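Local coordinates for spindle assembly abnormal protein 6 homolog (Drosophila melanogaster, PDB 5AL7) that serves as the central scaffold of centrioles, its dimers assembling through their globular head domains into the cartwheel that sets ninefold symmetry, at residues N25-V30 with M107-Q112; E31-F36 with S43-C48; G114-H119 with F140-S145. The protein carries 1 engineered substitution. One frame throughout, in Å; residues are numbered along the deposited sequence.

Interaction 1: residues N25-V30 with M107-Q112; sequences NILPSV and MLKDCQ
Leu-27 and Val-30 on one side meet Leu-108, Lys-109 and Gln-112 on the other, and all five touch through side chains. Leu-27 contributes most, its isobutyl fork dividing the work between two branches. CG stands anti to the backbone N (chi1 -176°), and chi2 of 76° then sets the two methyls. CD2 lies 3.7 Å from Leu-108 CB, the two leucines slanting across one another. CD1 takes the other side of the fork and rests on the hydrocarbon part of Lys-109, 3.7 Å from its CE and nearly as close to its CG. The extended lysine chain therefore offers its methylenes to the leucine, while NZ lies beyond the contacting carbons.

These contacts place helix 97-113 against the first strand of the hairpin in the XRCC4-like head domain of SAS-6. The chain of strand 23-36 turns a corner at Ile-26 and Leu-27, and beyond it Val-30 bonds through its backbone to Leu-50 of strand 44-55. Val-105, one helical turn before Lys-109, also packs on Leu-27.

Val-30 and Gln-112 reach toward each other tip to tip. The extended glutamine delivers a terminal amide whose two ends each meet one valine methyl: NE2 is 3.5 Å from Val-30 CG1, and OE1 is 3.5 Å from Val-30 CG2. The methyls lie over one face of the amide and, being apolar, make van der Waals contact with it. OE1 also comes within 3.9 Å of Leu-27 CD2, which makes Gln-112 a bridge between Leu-27 and Val-30. Its backbone N donates to Leu-108 O at 3.0 Å, the helical bond that sets these two contact residues one turn apart.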
ATOM      1  N   ASN A  25     -19.019  -2.663  -5.798  1.00 38.53           N
ATOM      2  CA  ASN A  25     -19.055  -2.222  -4.406  1.00 45.66           C
ATOM      3  C   ASN A  25     -20.486  -1.971  -3.962  1.00 51.39           C
ATOM      4  O   ASN A  25     -21.074  -0.951  -4.323  1.00 50.54           O
ATOM      5  CB  ASN A  25     -18.218  -0.962  -4.211  1.00 47.46           C
ATOM      6  CG  ASN A  25     -16.848  -1.261  -3.665  1.00 55.30           C
ATOM      7  OD1 ASN A  25     -16.680  -1.476  -2.466  1.00 75.34           O
ATOM      8  ND2 ASN A  25     -15.860  -1.304  -4.543  1.00 48.11           N
ATOM      9  N   ILE A  26     -21.055  -2.898  -3.188  1.00 49.73           N
ATOM     10  CA  ILE A  26     -22.462  -2.776  -2.810  1.00 39.15           C
ATOM     11  C   ILE A  26     -22.658  -1.656  -1.792  1.00 38.11           C
ATOM     12  O   ILE A  26     -23.779  -1.166  -1.593  1.00 49.40           O
ATOM     13  CB  ILE A  26     -23.030  -4.109  -2.262  1.00 27.46           C
ATOM     14  CG1 ILE A  26     -22.294  -4.580  -1.026  1.00 44.81           C
ATOM     15  CG2 ILE A  26     -22.958  -5.196  -3.303  1.00 31.57           C
ATOM     16  CD1 ILE A  26     -23.126  -5.505  -0.147  1.00 41.94           C
ATOM     17  N   LEU A  27     -21.555  -1.251  -1.165  1.00 31.52           N
ATOM     18  CA  LEU A  27     -21.538  -0.173  -0.182  1.00 28.11           C
ATOM     19  C   LEU A  27     -20.139   0.405  -0.127  1.00 48.50           C
ATOM     20  O   LEU A  27     -19.164  -0.346  -0.157  1.00 62.27           O
ATOM     21  CB  LEU A  27     -21.955  -0.691   1.199  1.00 48.46           C
ATOM     22  CG  LEU A  27     -22.096   0.320   2.332  1.00 57.39           C
ATOM     23  CD1 LEU A  27     -23.387   1.101   2.166  1.00 58.09           C
ATOM     24  CD2 LEU A  27     -22.046  -0.372   3.685  1.00 69.86           C
ATOM     25  N   PRO A  28     -20.021   1.739  -0.077  1.00 51.86           N
ATOM     26  CA  PRO A  28     -18.677   2.311   0.020  1.00 50.30           C
ATOM     27  C   PRO A  28     -17.972   1.899   1.310  1.00 58.91           C
ATOM     28  O   PRO A  28     -18.606   1.842   2.370  1.00 63.20           O
ATOM     29  CB  PRO A  28     -18.932   3.826  -0.009  1.00 44.42           C
ATOM     30  CG  PRO A  28     -20.329   3.984   0.430  1.00 57.38           C
ATOM     31  CD  PRO A  28     -21.058   2.781  -0.104  1.00 61.62           C
ATOM     32  N   SER A  29     -16.680   1.596   1.194  1.00 71.11           N
ATOM     33  CA  SER A  29     -15.847   1.172   2.318  1.00 74.57           C
ATOM     34  C   SER A  29     -15.921   2.182   3.456  1.00 64.50           C
ATOM     35  O   SER A  29     -15.744   3.385   3.238  1.00 55.50           O
ATOM     36  CB  SER A  29     -14.393   1.001   1.880  1.00 77.70           C
ATOM     37  OG  SER A  29     -14.297   0.106   0.791  1.00 93.05           O
ATOM     38  N   VAL A  30     -16.235   1.709   4.660  1.00 61.72           N
ATOM     39  CA  VAL A  30     -16.384   2.648   5.779  1.00 50.52           C
ATOM     40  C   VAL A  30     -15.738   2.161   7.047  1.00 51.30           C
ATOM     41  O   VAL A  30     -15.446   0.981   7.185  1.00 54.57           O
ATOM     42  CB  VAL A  30     -17.866   2.956   6.105  1.00 42.68           C
ATOM     43  CG1 VAL A  30     -18.433   3.995   5.156  1.00 46.28           C
ATOM     44  CG2 VAL A  30     -18.692   1.684   6.110  1.00 45.40           C
ATOM     45  N   MET A 107     -28.829  -2.992   6.520  1.00 39.55           N
ATOM     46  CA  MET A 107     -28.377  -3.259   7.870  1.00 36.68           C
ATOM     47  C   MET A 107     -26.966  -2.718   8.156  1.00 37.05           C
ATOM     48  O   MET A 107     -26.688  -2.256   9.260  1.00 45.23           O
ATOM     49  CB  MET A 107     -28.437  -4.760   8.139  1.00 33.06           C
ATOM     50  CG  MET A 107     -29.855  -5.275   8.265  1.00 31.14           C
ATOM     51  SD  MET A 107     -29.991  -6.936   8.958  1.00 33.81           S
ATOM     52  CE  MET A 107     -29.335  -7.913   7.606  1.00 48.17           C
ATOM     53  N   LEU A 108     -26.084  -2.747   7.167  1.00 38.53           N
ATOM     54  CA  LEU A 108     -24.750  -2.182   7.357  1.00 38.93           C
ATOM     55  C   LEU A 108     -24.855  -0.676   7.553  1.00 35.99           C
ATOM     56  O   LEU A 108     -24.145  -0.093   8.381  1.00 36.10           O
ATOM     57  CB  LEU A 108     -23.832  -2.518   6.170  1.00 37.74           C
ATOM     58  CG  LEU A 108     -23.300  -3.956   6.125  1.00 31.51           C
ATOM     59  CD1 LEU A 108     -22.667  -4.303   4.807  1.00 25.69           C
ATOM     60  CD2 LEU A 108     -22.281  -4.129   7.228  1.00 27.54           C
ATOM     61  N   LYS A 109     -25.757  -0.048   6.811  1.00 37.80           N
ATOM     62  CA  LYS A 109     -25.968   1.378   6.980  1.00 47.49           C
ATOM     63  C   LYS A 109     -26.539   1.678   8.374  1.00 48.18           C
ATOM     64  O   LYS A 109     -26.139   2.658   9.011  1.00 39.08           O
ATOM     65  CB  LYS A 109     -26.893   1.914   5.891  1.00 56.20           C
ATOM     66  CG  LYS A 109     -26.274   2.004   4.504  1.00 53.78           C
ATOM     67  CD  LYS A 109     -27.344   2.417   3.494  1.00 64.75           C
ATOM     68  CE  LYS A 109     -26.799   2.606   2.081  1.00 59.05           C
ATOM     69  NZ  LYS A 109     -27.910   2.910   1.122  1.00 56.14           N
ATOM     70  N   ASP A 110     -27.452   0.825   8.849  1.00 47.84           N
ATOM     71  CA  ASP A 110     -28.012   0.971  10.199  1.00 39.26           C
ATOM     72  C   ASP A 110     -26.931   0.799  11.268  1.00 44.61           C
ATOM     73  O   ASP A 110     -26.986   1.444  12.317  1.00 52.42           O
ATOM     74  CB  ASP A 110     -29.149  -0.031  10.455  1.00 36.86           C
ATOM     75  CG  ASP A 110     -30.440   0.331   9.713  1.00 59.71           C
ATOM     76  OD1 ASP A 110     -30.666   1.536   9.459  1.00 65.43           O
ATOM     77  OD2 ASP A 110     -31.251  -0.581   9.420  1.00 62.14           O
ATOM     78  N   CYS A 111     -25.951  -0.061  11.003  1.00 26.73           N
ATOM     79  CA  CYS A 111     -24.818  -0.233  11.905  1.00 25.78           C
ATOM     80  C   CYS A 111     -23.960   1.022  11.902  1.00 34.25           C
ATOM     81  O   CYS A 111     -23.369   1.377  12.918  1.00 44.60           O
ATOM     82  CB  CYS A 111     -23.972  -1.429  11.506  1.00 24.11           C
ATOM     83  SG  CYS A 111     -24.712  -2.993  11.905  1.00 43.86           S
ATOM     84  N   GLN A 112     -23.880   1.692  10.758  1.00 42.52           N
ATOM     85  CA  GLN A 112     -23.189   2.974  10.709  1.00 53.76           C
ATOM     86  C   GLN A 112     -23.908   4.032  11.554  1.00 53.40           C
ATOM     87  O   GLN A 112     -23.296   4.680  12.401  1.00 51.33           O
ATOM     88  CB  GLN A 112     -23.057   3.462   9.268  1.00 62.75           C
ATOM     89  CG  GLN A 112     -21.886   2.869   8.515  1.00 73.53           C
ATOM     90  CD  GLN A 112     -21.774   3.412   7.104  1.00 75.80           C
ATOM     91  OE1 GLN A 112     -22.077   2.716   6.135  1.00 82.43           O
ATOM     92  NE2 GLN A 112     -21.368   4.676   6.984  1.00 66.36           N
TER

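Interaction 2: residues E31-F36 with S43-C48; sequences EMLVNF and SSKRSC
Strands 31-36 and 44-48 run antiparallel at 151°, their axes 4.6 Å apart at closest approach, and six backbone hydrogen bonds tie Met-32 to Cys-48, Val-34 to Arg-46 and Phe-36 to Ser-44 in both directions. They belong to the arms of a beta hairpin, strands 23-36 and 44-55, which opens the sheet of the SAS-6 head domain. Leu-33 with Ser-47 and Asn-35 with Lys-45 form the intervening non-hydrogen-bonded pairs, so side chains alternate between the two faces.

On the face bearing Phe-36, the side chains of Arg-46 and Phe-36 cross at about a right angle, yet the guanidinium lies flat on the ring, its plane only 16° from that of the phenyl. Arg-46 CD sits over the centre of the ring, 3.9 Å from the centroid, in a CH-pi contact. CZ lies 4.7 Å from the centroid, a cation-pi stack. The chain is extended from CG to NE, which takes it across the ring rather than past it. Glu-67 of strand 60-67 forms a salt bridge with NH1, which gives the far end of the group an ionic partner.

The other face is partly aliphatic. Leu-33 crosses Lys-45 at about a right angle, CD2 being 3.8 Å from Lys-45 CD, whereas Asn-35 lies alongside the lysine, pointing the same way. Farther from the hairpin turn, Glu-31 OE1 forms a salt bridge with Lys-68 NZ, and a water bonded to Ser-47 OG also makes a weak bond to Glu-31 OE2. Cys-48 SG meets Phe-36 at the ring edge, in plane, 3.7 Å from CE1.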
ATOM      1  N   GLU A  31     -15.475   3.096   7.953  1.00 39.93           N
ATOM      2  CA  GLU A  31     -15.008   2.762   9.291  1.00 31.34           C
ATOM      3  C   GLU A  31     -16.191   2.478  10.224  1.00 40.57           C
ATOM      4  O   GLU A  31     -17.149   3.246  10.279  1.00 54.65           O
ATOM      5  CB  GLU A  31     -14.155   3.886   9.849  1.00 25.77           C
ATOM      6  CG  GLU A  31     -13.365   3.502  11.076  1.00 33.27           C
ATOM      7  CD  GLU A  31     -12.496   4.632  11.584  1.00 47.28           C
ATOM      8  OE1 GLU A  31     -11.839   5.297  10.751  1.00 58.12           O
ATOM      9  OE2 GLU A  31     -12.477   4.857  12.811  1.00 49.11           O
ATOM     10  N   MET A  32     -16.101   1.392  10.980  1.00 38.64           N
ATOM     11  CA  MET A  32     -17.199   0.926  11.810  1.00 43.52           C
ATOM     12  C   MET A  32     -16.689   0.420  13.148  1.00 48.32           C
ATOM     13  O   MET A  32     -15.690  -0.281  13.189  1.00 57.40           O
ATOM     14  CB  MET A  32     -17.928  -0.205  11.104  1.00 53.49           C
ATOM     15  CG  MET A  32     -18.981   0.219  10.117  1.00 65.47           C
ATOM     16  SD  MET A  32     -19.856  -1.251   9.606  1.00 65.24           S
ATOM     17  CE  MET A  32     -20.408  -1.811  11.203  1.00 66.50           C
ATOM     18  N   LEU A  33     -17.383   0.737  14.234  1.00 53.75           N
ATOM     19  CA  LEU A  33     -17.009   0.206  15.545  1.00 44.54           C
ATOM     20  C   LEU A  33     -17.685  -1.161  15.676  1.00 37.96           C
ATOM     21  O   LEU A  33     -18.901  -1.272  15.557  1.00 49.82           O
ATOM     22  CB  LEU A  33     -17.413   1.164  16.672  1.00 49.16           C
ATOM     23  CG  LEU A  33     -16.872   0.896  18.082  1.00 47.05           C
ATOM     24  CD1 LEU A  33     -15.361   0.971  18.073  1.00 39.28           C
ATOM     25  CD2 LEU A  33     -17.412   1.898  19.067  1.00 41.42           C
ATOM     26  N   VAL A  34     -16.881  -2.204  15.824  1.00 29.86           N
ATOM     27  CA  VAL A  34     -17.357  -3.581  15.824  1.00 23.80           C
ATOM     28  C   VAL A  34     -17.132  -4.235  17.184  1.00 36.01           C
ATOM     29  O   VAL A  34     -16.119  -3.997  17.851  1.00 45.76           O
ATOM     30  CB  VAL A  34     -16.657  -4.401  14.712  1.00 22.50           C
ATOM     31  CG1 VAL A  34     -17.037  -5.871  14.756  1.00 22.36           C
ATOM     32  CG2 VAL A  34     -16.968  -3.803  13.355  1.00 26.61           C
ATOM     33  N   ASN A  35     -18.100  -5.037  17.602  1.00 25.14           N
ATOM     34  CA  ASN A  35     -17.979  -5.791  18.834  1.00 38.18           C
ATOM     35  C   ASN A  35     -17.303  -7.132  18.632  1.00 33.52           C
ATOM     36  O   ASN A  35     -17.737  -7.922  17.822  1.00 37.87           O
ATOM     37  CB  ASN A  35     -19.369  -6.004  19.447  1.00 39.31           C
ATOM     38  CG  ASN A  35     -19.867  -4.782  20.160  1.00 46.80           C
ATOM     39  OD1 ASN A  35     -19.555  -4.567  21.328  1.00 60.79           O
ATOM     40  ND2 ASN A  35     -20.611  -3.941  19.446  1.00 45.83           N
ATOM     41  N   PHE A  36     -16.305  -7.423  19.453  1.00 34.60           N
ATOM     42  CA  PHE A  36     -15.580  -8.685  19.394  1.00 34.45           C
ATOM     43  C   PHE A  36     -15.980  -9.582  20.563  1.00 34.40           C
ATOM     44  O   PHE A  36     -15.627  -9.333  21.718  1.00 37.94           O
ATOM     45  CB  PHE A  36     -14.075  -8.422  19.371  1.00 35.23           C
ATOM     46  CG  PHE A  36     -13.538  -8.080  17.997  1.00 37.18           C
ATOM     47  CD1 PHE A  36     -13.902  -6.904  17.360  1.00 40.03           C
ATOM     48  CD2 PHE A  36     -12.677  -8.940  17.342  1.00 35.50           C
ATOM     49  CE1 PHE A  36     -13.420  -6.595  16.093  1.00 36.34           C
ATOM     50  CE2 PHE A  36     -12.188  -8.630  16.079  1.00 38.69           C
ATOM     51  CZ  PHE A  36     -12.564  -7.459  15.451  1.00 28.98           C
ATOM     52  N   SER A  43     -15.258  -9.405  26.223  1.00 59.82           N
ATOM     53  CA  SER A  43     -15.351  -8.887  24.870  1.00 32.33           C
ATOM     54  C   SER A  43     -14.464  -7.678  24.626  1.00 37.78           C
ATOM     55  O   SER A  43     -13.677  -7.286  25.488  1.00 38.28           O
ATOM     56  CB  SER A  43     -16.791  -8.488  24.583  1.00 41.13           C
ATOM     57  OG  SER A  43     -17.634  -9.618  24.611  1.00 59.93           O
ATOM     58  N   SER A  44     -14.628  -7.055  23.462  1.00 29.77           N
ATOM     59  CA  SER A  44     -13.939  -5.787  23.202  1.00 36.93           C
ATOM     60  C   SER A  44     -14.619  -5.032  22.066  1.00 43.50           C
ATOM     61  O   SER A  44     -15.334  -5.626  21.292  1.00 47.41           O
ATOM     62  CB  SER A  44     -12.448  -6.031  22.904  1.00 28.42           C
ATOM     63  OG  SER A  44     -12.238  -6.841  21.761  1.00 27.08           O
ATOM     64  N   LYS A  45     -14.464  -3.716  22.002  1.00 48.47           N
ATOM     65  CA  LYS A  45     -15.015  -2.952  20.880  1.00 27.32           C
ATOM     66  C   LYS A  45     -13.892  -2.285  20.129  1.00 29.80           C
ATOM     67  O   LYS A  45     -13.189  -1.463  20.696  1.00 36.00           O
ATOM     68  CB  LYS A  45     -16.021  -1.904  21.345  1.00 28.66           C
ATOM     69  CG  LYS A  45     -17.419  -2.135  20.835  1.00 55.67           C
ATOM     70  CD  LYS A  45     -18.364  -1.044  21.282  1.00 65.29           C
ATOM     71  CE  LYS A  45     -19.377  -1.573  22.282  1.00 77.46           C
ATOM     72  NZ  LYS A  45     -20.452  -0.586  22.538  1.00 86.56           N
ATOM     73  N   ARG A  46     -13.716  -2.649  18.860  1.00 35.69           N
ATOM     74  CA  ARG A  46     -12.575  -2.180  18.063  1.00 32.52           C
ATOM     75  C   ARG A  46     -13.001  -1.425  16.815  1.00 33.21           C
ATOM     76  O   ARG A  46     -14.058  -1.705  16.258  1.00 33.46           O
ATOM     77  CB  ARG A  46     -11.690  -3.361  17.653  1.00 23.47           C
ATOM     78  CG  ARG A  46     -11.291  -4.258  18.801  1.00 24.15           C
ATOM     79  CD  ARG A  46     -10.412  -5.391  18.346  1.00 28.80           C
ATOM     80  NE  ARG A  46     -10.021  -6.221  19.476  1.00 43.99           N
ATOM     81  CZ  ARG A  46      -9.216  -7.270  19.386  1.00 55.50           C
ATOM     82  NH1 ARG A  46      -8.727  -7.625  18.209  1.00 68.72           N
ATOM     83  NH2 ARG A  46      -8.914  -7.973  20.468  1.00 55.70           N
ATOM     84  N   SER A  47     -12.174  -0.481  16.371  1.00 30.62           N
ATOM     85  CA  SER A  47     -12.425   0.206  15.098  1.00 39.58           C
ATOM     86  C   SER A  47     -11.984  -0.637  13.914  1.00 44.70           C
ATOM     87  O   SER A  47     -10.794  -0.945  13.773  1.00 48.64           O
ATOM     88  CB  SER A  47     -11.705   1.555  15.018  1.00 31.20           C
ATOM     89  OG  SER A  47     -12.430   2.571  15.671  1.00 40.59           O
ATOM     90  N   CYS A  48     -12.946  -0.984  13.060  1.00 30.85           N
ATOM     91  CA  CYS A  48     -12.683  -1.784  11.873  1.00 23.68           C
ATOM     92  C   CYS A  48     -13.011  -1.018  10.599  1.00 27.94           C
ATOM     93  O   CYS A  48     -13.593   0.060  10.635  1.00 25.99           O
ATOM     94  CB  CYS A  48     -13.490  -3.080  11.909  1.00 28.14           C
ATOM     95  SG  CYS A  48     -13.078  -4.196  13.276  1.00 37.41           S
TER
HETATM   96  O   HOH W   1     -10.233   4.829  15.495  1.00 41.13           O

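Interaction 3: residues G114-H119 with F140-S145; sequences GKLELH and FVEIRS. With NO3 (nitrate ion), chain C.
An antiparallel strand pair of the head-domain sheet, 117-122 beside 136-142, supplies this contact close to where the second strand ends. Glu-117 and Val-141 form a hydrogen-bonded pair: Glu-117 N donates to Val-141 O and Val-141 N to Glu-117 O, each at 2.9 Å, the second nearly straight at 171°. Next to them Leu-118 and Phe-140 form a non-hydrogen-bonded pair whose side chains lie side by side. Leu-118 CG is anti to the backbone N (chi1 -166°), and CD1 stands over one face of the phenyl ring, offset toward its rim and 3.9 Å from the centroid, a CH-pi contact between two buried side chains.

The side chains of Glu-117 and Val-141 are on the opposite face. There the imidazole of His-119 crosses Val-141 at about a right angle, with CD2 3.5 Å from CG2. The same ring donates from NE2 to Glu-117 OE1 at 3.2 Å, the carboxylate oxygen lying 28° out of the imidazole plane. That carboxylate also has apolar company, since Ile-143 CD1 is 3.6 Å from OE1. A water follows: it donates to Lys-115 O and weakly accepts from Ile-143 N.

Beyond the paired residues, Arg-144 NH1 forms a weak salt bridge with Glu-142 OE2 and a weak bond to a nitrate, probably from the crystallisation liquor, while NH2 pairs with the engineered Asp-146. Glu-142 OE1 bonds to His-151 NE2.

Strand 149-158 flanks 136-142, with Val-150 against Val-141. Strand 23-36 borders 117-122, and helix 97-113 covers Phe-140 with Met-107 and Leu-108.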
ATOM      1  N   GLY A 114     -25.925   3.676  13.918  1.00 42.32           N
ATOM      2  CA  GLY A 114     -26.021   3.268  15.305  1.00 40.92           C
ATOM      3  C   GLY A 114     -27.323   2.563  15.645  1.00 47.34           C
ATOM      4  O   GLY A 114     -27.515   2.086  16.777  1.00 32.91           O
ATOM      5  N   LYS A 115     -28.212   2.483  14.657  1.00 46.41           N
ATOM      6  CA  LYS A 115     -29.499   1.813  14.834  1.00 40.11           C
ATOM      7  C   LYS A 115     -29.269   0.329  15.095  1.00 40.84           C
ATOM      8  O   LYS A 115     -30.091  -0.336  15.734  1.00 36.86           O
ATOM      9  CB  LYS A 115     -30.391   2.001  13.607  1.00 33.57           C
ATOM     10  CG  LYS A 115     -30.575   3.447  13.165  1.00 47.24           C
ATOM     11  CD  LYS A 115     -31.417   4.248  14.148  1.00 68.69           C
ATOM     12  CE  LYS A 115     -31.350   5.744  13.852  1.00 81.85           C
ATOM     13  NZ  LYS A 115     -30.028   6.347  14.204  1.00 85.26           N
ATOM     14  N   LEU A 116     -28.148  -0.182  14.586  1.00 36.13           N
ATOM     15  CA  LEU A 116     -27.763  -1.565  14.808  1.00 27.54           C
ATOM     16  C   LEU A 116     -26.320  -1.662  15.277  1.00 28.75           C
ATOM     17  O   LEU A 116     -25.572  -0.684  15.259  1.00 28.48           O
ATOM     18  CB  LEU A 116     -27.951  -2.390  13.542  1.00 37.17           C
ATOM     19  CG  LEU A 116     -29.367  -2.729  13.082  1.00 37.67           C
ATOM     20  CD1 LEU A 116     -29.324  -3.538  11.773  1.00 27.04           C
ATOM     21  CD2 LEU A 116     -30.125  -3.480  14.178  1.00 34.92           C
ATOM     22  N   GLU A 117     -25.940  -2.857  15.712  1.00 25.47           N
ATOM     23  CA  GLU A 117     -24.582  -3.122  16.145  1.00 24.62           C
ATOM     24  C   GLU A 117     -24.019  -4.316  15.392  1.00 26.78           C
ATOM     25  O   GLU A 117     -24.687  -5.328  15.245  1.00 29.58           O
ATOM     26  CB  GLU A 117     -24.539  -3.394  17.642  1.00 27.17           C
ATOM     27  CG  GLU A 117     -24.676  -2.161  18.492  1.00 37.74           C
ATOM     28  CD  GLU A 117     -24.157  -2.384  19.889  1.00 56.79           C
ATOM     29  OE1 GLU A 117     -23.976  -3.567  20.264  1.00 54.88           O
ATOM     30  OE2 GLU A 117     -23.936  -1.384  20.611  1.00 66.75           O
ATOM     31  N   LEU A 118     -22.784  -4.203  14.922  1.00 33.16           N
ATOM     32  CA  LEU A 118     -22.139  -5.313  14.237  1.00 27.86           C
ATOM     33  C   LEU A 118     -21.270  -6.092  15.219  1.00 26.19           C
ATOM     34  O   LEU A 118     -20.365  -5.531  15.845  1.00 30.67           O
ATOM     35  CB  LEU A 118     -21.300  -4.804  13.074  1.00 20.97           C
ATOM     36  CG  LEU A 118     -20.842  -5.842  12.064  1.00 20.21           C
ATOM     37  CD1 LEU A 118     -21.982  -6.227  11.145  1.00 22.23           C
ATOM     38  CD2 LEU A 118     -19.682  -5.277  11.277  1.00 27.95           C
ATOM     39  N   HIS A 119     -21.585  -7.371  15.385  1.00 23.34           N
ATOM     40  CA  HIS A 119     -20.844  -8.255  16.276  1.00 29.32           C
ATOM     41  C   HIS A 119     -20.040  -9.288  15.492  1.00 34.87           C
ATOM     42  O   HIS A 119     -20.426  -9.723  14.416  1.00 40.97           O
ATOM     43  CB  HIS A 119     -21.781  -8.987  17.235  1.00 25.07           C
ATOM     44  CG  HIS A 119     -22.342  -8.126  18.320  1.00 37.64           C
ATOM     45  ND1 HIS A 119     -22.030  -8.310  19.650  1.00 35.24           N
ATOM     46  CD2 HIS A 119     -23.221  -7.095  18.279  1.00 46.18           C
ATOM     47  CE1 HIS A 119     -22.681  -7.421  20.379  1.00 30.67           C
ATOM     48  NE2 HIS A 119     -23.417  -6.676  19.574  1.00 40.30           N
ATOM     49  N   PHE A 140     -25.719  -9.137  13.044  1.00 35.29           N
ATOM     50  CA  PHE A 140     -26.353  -7.833  13.055  1.00 31.66           C
ATOM     51  C   PHE A 140     -27.336  -7.820  14.219  1.00 37.35           C
ATOM     52  O   PHE A 140     -28.401  -8.442  14.136  1.00 40.60           O
ATOM     53  CB  PHE A 140     -27.058  -7.573  11.732  1.00 23.48           C
ATOM     54  CG  PHE A 140     -26.133  -7.507  10.559  1.00 22.77           C
ATOM     55  CD1 PHE A 140     -25.568  -8.665  10.036  1.00 22.32           C
ATOM     56  CD2 PHE A 140     -25.842  -6.288   9.958  1.00 25.32           C
ATOM     57  CE1 PHE A 140     -24.705  -8.608   8.952  1.00 21.85           C
ATOM     58  CE2 PHE A 140     -24.987  -6.218   8.873  1.00 24.31           C
ATOM     59  CZ  PHE A 140     -24.415  -7.381   8.369  1.00 21.82           C
ATOM     60  N   VAL A 141     -26.957  -7.149  15.310  1.00 30.67           N
ATOM     61  CA  VAL A 141     -27.718  -7.176  16.557  1.00 25.24           C
ATOM     62  C   VAL A 141     -28.429  -5.855  16.852  1.00 37.21           C
ATOM     63  O   VAL A 141     -27.826  -4.792  16.761  1.00 49.31           O
ATOM     64  CB  VAL A 141     -26.812  -7.532  17.743  1.00 25.11           C
ATOM     65  CG1 VAL A 141     -27.617  -7.620  18.998  1.00 38.92           C
ATOM     66  CG2 VAL A 141     -26.110  -8.860  17.495  1.00 24.40           C
ATOM     67  N   GLU A 142     -29.722  -5.942  17.170  1.00 34.69           N
ATOM     68  CA  GLU A 142     -30.556  -4.819  17.616  1.00 41.39           C
ATOM     69  C   GLU A 142     -30.643  -4.800  19.137  1.00 40.51           C
ATOM     70  O   GLU A 142     -31.163  -5.738  19.746  1.00 38.09           O
ATOM     71  CB  GLU A 142     -31.965  -4.920  17.032  1.00 30.23           C
ATOM     72  CG  GLU A 142     -32.852  -3.695  17.269  1.00 32.04           C
ATOM     73  CD  GLU A 142     -34.345  -3.984  17.056  1.00 45.10           C
ATOM     74  OE1 GLU A 142     -34.681  -4.876  16.252  1.00 33.23           O
ATOM     75  OE2 GLU A 142     -35.187  -3.302  17.680  1.00 59.86           O
ATOM     76  N   ILE A 143     -30.123  -3.743  19.750  1.00 34.92           N
ATOM     77  CA  ILE A 143     -30.177  -3.623  21.202  1.00 36.99           C
ATOM     78  C   ILE A 143     -31.573  -3.213  21.609  1.00 36.67           C
ATOM     79  O   ILE A 143     -32.096  -2.225  21.095  1.00 34.62           O
ATOM     80  CB  ILE A 143     -29.158  -2.602  21.758  1.00 39.87           C
ATOM     81  CG1 ILE A 143     -27.750  -2.895  21.215  1.00 42.21           C
ATOM     82  CG2 ILE A 143     -29.220  -2.546  23.298  1.00 33.66           C
ATOM     83  CD1 ILE A 143     -27.248  -4.313  21.484  1.00 29.28           C
ATOM     84  N   ARG A 144     -32.176  -3.989  22.508  1.00 38.17           N
ATOM     85  CA  ARG A 144     -33.549  -3.769  22.932  1.00 36.59           C
ATOM     86  C   ARG A 144     -33.694  -3.708  24.455  1.00 44.81           C
ATOM     87  O   ARG A 144     -32.793  -4.114  25.188  1.00 37.84           O
ATOM     88  CB  ARG A 144     -34.434  -4.869  22.354  1.00 36.43           C
ATOM     89  CG  ARG A 144     -34.594  -4.773  20.848  1.00 35.51           C
ATOM     90  CD  ARG A 144     -35.493  -5.864  20.297  1.00 40.42           C
ATOM     91  NE  ARG A 144     -36.792  -5.889  20.967  1.00 47.00           N
ATOM     92  CZ  ARG A 144     -37.836  -5.158  20.593  1.00 39.48           C
ATOM     93  NH1 ARG A 144     -37.727  -4.325  19.571  1.00 39.21           N
ATOM     94  NH2 ARG A 144     -38.977  -5.241  21.260  1.00 41.95           N
ATOM     95  N   SER A 145     -34.837  -3.201  24.920  1.00 47.06           N
ATOM     96  CA  SER A 145     -35.101  -3.048  26.354  1.00 42.48           C
ATOM     97  C   SER A 145     -35.750  -4.291  26.941  1.00 43.06           C
ATOM     98  O   SER A 145     -35.973  -4.355  28.144  1.00 48.59           O
ATOM     99  CB  SER A 145     -35.961  -1.810  26.645  1.00 44.95           C
ATOM    100  OG  SER A 145     -37.228  -1.890  26.028  1.00 54.56           O
TER
HETATM  101  N   NO3 C 500     -41.179  -3.528  19.690  1.00102.19           N
HETATM  102  O1  NO3 C 500     -41.512  -3.036  20.811  1.00 95.46           O
HETATM  103  O2  NO3 C 500     -41.515  -4.716  19.391  1.00105.23           O
HETATM  104  O3  NO3 C 500     -40.511  -2.832  18.864  1.00 95.41           O
HETATM  105  O   HOH W   2     -28.854  -1.094  18.131  1.00 34.27           O

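All three contacts lie in the head domain and meet around one sheet. Interactions 1 and 2 share strand 23-36 and touch where Cys-111 CB packs 3.6 Å from Met-32 CE. Interaction 3 adjoins interaction 2 at the next strand, with Asn-35 N 2.9 Å from Leu-118 O. Helix 97-113 leads directly into 114-119, linking interactions 1 and 3. Each contact is partly buried, but the chemistry differs: the helix contact relies on side-chain packing, whereas the two strand pairs rest on backbone bonds. Interaction 2 mixes a cation-pi stack with apolar contacts on one face; interaction 3 sets the Leu-118/Phe-140 pair on one face and the His-119, Glu-117 and Val-141 group on the other.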